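Local coordinates for glucokinase (Leishmania braziliensis MHOM/BR/75/M2904, PDB 6EDI), which probably phosphorylates D-glucose at the expense of ATP, as a dimeric glucokinase of the actin-like ATPase clan crystallised in its open conformation, at residues D351-N356 with F390-S395; Q83-F88 with V140-E145. One frame throughout, in Å; residues are numbered along the deposited sequence.

Contact 1 (D351-N356 with F390-S395)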
# COMPACT_ATOMS: atom_id res chain seq x y z
N ASP A 351 -3.98 -9.09 -20.53
CA ASP A 351 -4.06 -9.87 -21.77
C ASP A 351 -3.15 -11.10 -21.79
O ASP A 351 -3.57 -12.19 -22.20
CB ASP A 351 -3.75 -8.97 -22.98
CG ASP A 351 -4.67 -7.77 -23.08
OD1 ASP A 351 -5.89 -7.92 -22.84
OD2 ASP A 351 -4.17 -6.67 -23.39
N ASN A 352 -1.90 -10.93 -21.35
CA ASN A 352 -0.97 -12.04 -21.26
C ASN A 352 -1.42 -13.18 -20.37
O ASN A 352 -1.27 -14.34 -20.72
CB ASN A 352 0.43 -11.58 -20.85
CG ASN A 352 1.25 -11.10 -22.03
OD1 ASN A 352 1.96 -10.10 -21.95
ND2 ASN A 352 1.16 -11.82 -23.16
N VAL A 353 -1.99 -12.86 -19.21
CA VAL A 353 -2.47 -13.92 -18.33
C VAL A 353 -3.63 -14.65 -18.97
O VAL A 353 -3.72 -15.88 -18.88
CB VAL A 353 -2.81 -13.38 -16.94
CG1 VAL A 353 -3.77 -14.31 -16.19
CG2 VAL A 353 -1.52 -13.21 -16.17
N VAL A 354 -4.51 -13.91 -19.63
CA VAL A 354 -5.62 -14.55 -20.34
C VAL A 354 -5.08 -15.45 -21.46
O VAL A 354 -5.47 -16.61 -21.58
CB VAL A 354 -6.60 -13.51 -20.93
CG1 VAL A 354 -7.53 -14.17 -21.94
CG2 VAL A 354 -7.41 -12.82 -19.81
N ALA A 355 -4.16 -14.90 -22.23
CA ALA A 355 -3.60 -15.62 -23.39
C ALA A 355 -2.87 -16.91 -23.01
O ALA A 355 -2.85 -17.87 -23.78
CB ALA A 355 -2.67 -14.71 -24.16
N ASN A 356 -2.25 -16.91 -21.83
CA ASN A 356 -1.49 -18.05 -21.35
C ASN A 356 -2.31 -18.95 -20.43
O ASN A 356 -1.76 -19.65 -19.57
CB ASN A 356 -0.23 -17.59 -20.63
CG ASN A 356 0.76 -16.89 -21.54
OD1 ASN A 356 0.64 -16.89 -22.76
ND2 ASN A 356 1.78 -16.30 -20.93
N PHE A 390 -6.05 -16.89 -4.50
CA PHE A 390 -5.51 -16.37 -5.77
C PHE A 390 -6.48 -16.59 -6.91
O PHE A 390 -7.11 -17.65 -7.00
CB PHE A 390 -4.17 -17.01 -6.14
CG PHE A 390 -2.98 -16.32 -5.52
CD1 PHE A 390 -2.86 -16.19 -4.14
CD2 PHE A 390 -1.97 -15.81 -6.32
CE1 PHE A 390 -1.76 -15.56 -3.58
CE2 PHE A 390 -0.87 -15.20 -5.79
CZ PHE A 390 -0.76 -15.06 -4.41
N LEU A 391 -6.62 -15.57 -7.74
CA LEU A 391 -7.51 -15.60 -8.90
C LEU A 391 -6.73 -15.23 -10.16
O LEU A 391 -5.72 -14.53 -10.09
CB LEU A 391 -8.68 -14.63 -8.72
CG LEU A 391 -9.56 -14.71 -7.47
CD1 LEU A 391 -10.65 -13.66 -7.57
CD2 LEU A 391 -10.17 -16.10 -7.30
N ARG A 392 -7.25 -15.66 -11.31
CA ARG A 392 -6.65 -15.48 -12.62
C ARG A 392 -7.69 -14.96 -13.59
O ARG A 392 -8.76 -15.56 -13.69
CB ARG A 392 -6.31 -16.85 -13.16
CG ARG A 392 -4.90 -17.17 -13.33
CD ARG A 392 -4.87 -18.62 -13.70
NE ARG A 392 -5.62 -18.80 -14.93
CZ ARG A 392 -6.34 -19.87 -15.21
NH1 ARG A 392 -6.41 -20.86 -14.34
NH2 ARG A 392 -6.99 -19.95 -16.36
N GLN A 393 -7.38 -13.92 -14.35
CA GLN A 393 -8.29 -13.48 -15.41
C GLN A 393 -8.35 -14.51 -16.54
O GLN A 393 -7.32 -15.01 -16.99
CB GLN A 393 -7.86 -12.13 -15.98
CG GLN A 393 -8.96 -11.49 -16.82
CD GLN A 393 -8.59 -10.14 -17.38
OE1 GLN A 393 -7.57 -9.55 -17.00
NE2 GLN A 393 -9.41 -9.65 -18.32
N VAL A 394 -9.57 -14.83 -17.01
CA VAL A 394 -9.74 -15.77 -18.12
C VAL A 394 -10.48 -15.18 -19.31
O VAL A 394 -10.36 -15.70 -20.43
CB VAL A 394 -10.45 -17.06 -17.67
CG1 VAL A 394 -9.61 -17.79 -16.64
CG2 VAL A 394 -11.85 -16.75 -17.12
N SER A 395 -11.25 -14.11 -19.10
CA SER A 395 -12.03 -13.51 -20.18
C SER A 395 -11.60 -12.07 -20.38
O SER A 395 -11.53 -11.30 -19.42
CB SER A 395 -13.54 -13.53 -19.88
OG SER A 395 -13.97 -14.77 -19.34

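Contact 2 (Q83-F88 with V140-E145)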
# COMPACT_ATOMS: atom_id res chain seq x y z
N GLN A 83 -4.85 17.05 -25.93
CA GLN A 83 -5.89 16.84 -26.93
C GLN A 83 -7.16 16.21 -26.32
O GLN A 83 -8.22 16.24 -26.93
CB GLN A 83 -5.37 16.02 -28.12
CG GLN A 83 -6.31 16.01 -29.33
CD GLN A 83 -5.66 15.46 -30.60
OE1 GLN A 83 -4.56 14.89 -30.56
NE2 GLN A 83 -6.33 15.64 -31.73
N LEU A 84 -7.05 15.65 -25.11
CA LEU A 84 -8.25 15.15 -24.43
C LEU A 84 -9.29 16.27 -24.32
O LEU A 84 -10.48 16.01 -24.43
CB LEU A 84 -7.92 14.58 -23.04
CG LEU A 84 -6.99 13.36 -23.00
CD1 LEU A 84 -6.95 12.76 -21.62
CD2 LEU A 84 -7.47 12.31 -23.97
N LEU A 85 -8.83 17.51 -24.12
CA LEU A 85 -9.73 18.65 -23.96
C LEU A 85 -10.62 18.85 -25.19
O LEU A 85 -11.82 19.09 -25.07
CB LEU A 85 -8.96 19.94 -23.65
CG LEU A 85 -8.63 20.20 -22.18
CD1 LEU A 85 -7.66 19.17 -21.66
CD2 LEU A 85 -8.06 21.60 -21.97
N GLU A 86 -10.01 18.74 -26.36
CA GLU A 86 -10.77 18.81 -27.60
C GLU A 86 -11.83 17.74 -27.60
O GLU A 86 -13.00 18.00 -27.92
CB GLU A 86 -9.85 18.61 -28.80
CG GLU A 86 -8.63 19.50 -28.77
CD GLU A 86 -7.98 19.61 -30.12
OE1 GLU A 86 -8.37 18.85 -31.04
OE2 GLU A 86 -7.08 20.46 -30.26
N PHE A 87 -11.43 16.52 -27.23
CA PHE A 87 -12.34 15.37 -27.27
C PHE A 87 -13.53 15.56 -26.32
O PHE A 87 -14.68 15.33 -26.70
CB PHE A 87 -11.60 14.07 -26.93
CG PHE A 87 -10.44 13.77 -27.84
CD1 PHE A 87 -10.39 14.28 -29.13
CD2 PHE A 87 -9.39 12.98 -27.39
CE1 PHE A 87 -9.31 14.01 -29.96
CE2 PHE A 87 -8.31 12.69 -28.21
CZ PHE A 87 -8.27 13.21 -29.50
N PHE A 88 -13.25 15.98 -25.09
CA PHE A 88 -14.32 16.19 -24.13
C PHE A 88 -15.29 17.26 -24.63
O PHE A 88 -16.51 17.12 -24.51
CB PHE A 88 -13.76 16.58 -22.76
CG PHE A 88 -12.87 15.54 -22.16
CD1 PHE A 88 -13.04 14.19 -22.47
CD2 PHE A 88 -11.86 15.91 -21.28
CE1 PHE A 88 -12.19 13.22 -21.91
CE2 PHE A 88 -11.01 14.96 -20.73
CZ PHE A 88 -11.18 13.61 -21.04
N VAL A 140 -8.06 19.55 -13.42
CA VAL A 140 -8.75 20.82 -13.25
C VAL A 140 -9.13 21.49 -14.59
O VAL A 140 -10.10 22.26 -14.65
CB VAL A 140 -7.91 21.79 -12.38
CG1 VAL A 140 -6.68 22.25 -13.14
CG2 VAL A 140 -8.75 22.98 -11.94
N ASP A 141 -8.40 21.19 -15.66
CA ASP A 141 -8.71 21.78 -16.97
C ASP A 141 -9.90 21.12 -17.66
O ASP A 141 -10.37 21.60 -18.70
CB ASP A 141 -7.50 21.72 -17.90
CG ASP A 141 -6.37 22.65 -17.47
OD1 ASP A 141 -6.58 23.45 -16.53
OD2 ASP A 141 -5.28 22.57 -18.08
N TYR A 142 -10.39 20.02 -17.08
CA TYR A 142 -11.40 19.19 -17.74
C TYR A 142 -12.81 19.72 -17.51
O TYR A 142 -13.08 20.31 -16.46
CB TYR A 142 -11.31 17.74 -17.25
CG TYR A 142 -10.05 17.02 -17.67
CD1 TYR A 142 -9.15 17.60 -18.55
CD2 TYR A 142 -9.78 15.75 -17.18
CE1 TYR A 142 -8.00 16.94 -18.94
CE2 TYR A 142 -8.64 15.07 -17.56
CZ TYR A 142 -7.76 15.67 -18.44
OH TYR A 142 -6.62 15.01 -18.81
N PRO A 143 -13.70 19.52 -18.49
CA PRO A 143 -15.12 19.91 -18.46
C PRO A 143 -15.84 19.42 -17.23
O PRO A 143 -16.00 18.21 -17.05
CB PRO A 143 -15.69 19.16 -19.66
CG PRO A 143 -14.58 19.11 -20.63
CD PRO A 143 -13.33 18.93 -19.80
N VAL A 144 -16.31 20.34 -16.40
CA VAL A 144 -16.97 19.99 -15.15
C VAL A 144 -18.24 19.16 -15.37
O VAL A 144 -18.62 18.36 -14.51
CB VAL A 144 -17.24 21.26 -14.33
CG1 VAL A 144 -18.73 21.46 -14.08
CG2 VAL A 144 -16.46 21.20 -13.06
N GLU A 145 -18.87 19.33 -16.52
CA GLU A 145 -20.06 18.56 -16.82
C GLU A 145 -19.73 17.09 -17.03
O GLU A 145 -20.59 16.22 -16.82
CB GLU A 145 -20.76 19.14 -18.05
CG GLU A 145 -21.07 20.63 -17.95
CD GLU A 145 -21.43 21.25 -19.29
OE1 GLU A 145 -20.50 21.61 -20.04
OE2 GLU A 145 -22.63 21.37 -19.59

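Contact 1 (D351-N356 with F390-S395)
Two valines on one side of a single short helix do most of the work where 351-355 meets the end of strand 390-393, and they illustrate how aliphatic branches can pack largely against the carbonyl oxygens of a peptide chain. The two axes cross at 90°, 7.8 Å apart, and the CA atoms nearest each other, 4.8 Å apart, are those of Val-354 and Val-394.

The van der Waals contacts centre on the Gln-393 carbonyl. Val-353, with CG1 anti to its backbone N, brings CG1 to 3.7 Å from Gln-393 O, while Val-354 CG2 lies 3.6 Å from the same oxygen. That oxygen is buried here and has no polar partner in the model. The other branch of Val-354, CG1, rests 3.6 Å from Val-394 O, so the side chain straddles two successive carbonyls. Val-354 CG2 also packs obliquely across the extended Gln-393 side chain, 3.6 Å from its CG.

Hydrogen bonds then fix that glutamine. NE2 of Gln-393 reaches Ser-395 O at 2.9 Å along a nearly straight N-H line (168°); the acceptor lies in the amide plane of Gln-393, while NE2 stands above the carbonyl plane of Ser-395. Gln-393 OE1 accepts from Gly-350 N, just before the helix.

Strand 389-393 lies between 345-348 and the antiparallel strand 178-182, whose Phe-178 touches Gln-393, while helix 357-361 packs on Arg-392.

Contact 2 (Q83-F88 with V140-E145)
An edge-to-face aromatic pair, Phe-88 against Tyr-142, anchors the loop between strands 137-138 and 152-156 to the first turn of helix 84-98, in the half of this actin-like ATPase fold built on the sheet containing strands 51-58 and 110-117. The ring centroids are 5.0 Å apart and the planes meet at 76°, and Phe-88 CE2 stands over the centre of one tyrosine face. Both rings also meet Phe-147, and both side chains touch Val-115 of strand 110-117, so the pair belongs to a larger hydrophobic cluster.

Two leucines add aliphatic contacts to the tyrosine. Leu-85 sends CD1 to the ring edge, 3.5 Å from Tyr-142 CE1, crossing it at about a right angle, while CD2 of the same leucine leans on the Asp-141 backbone oxygen. One helical turn before Phe-88, Leu-84 meets the far end of the tyrosine, its CD1 lying 3.6 Å from Tyr-142 OH.

The following proline continues the apolar seam along the helix, its ring lying against Phe-88 and touching Leu-92 one turn further on. Here the packing is tight: Pro-143 CG lies only 3.4 Å from Phe-88 CB.

Contacts 1 and 2 lie at different sheets of the same chain and do not touch: their centres are about 34 Å apart and their nearest atoms about 19 Å. Contact 2 closes in sequence before contact 1 opens, with 83-88 and 140-145 lying beside the sheet of strands 41-48 and 110-117, and 390-395 ending a strand of the other sheet. The centre of contact 1 is about 11 Å from that of the chain, the centre of contact 2 about 25 Å. Kinases of this clan generally bind their substrates in a cleft between two such halves. Each contact joins elements within one half, and neither spans the two.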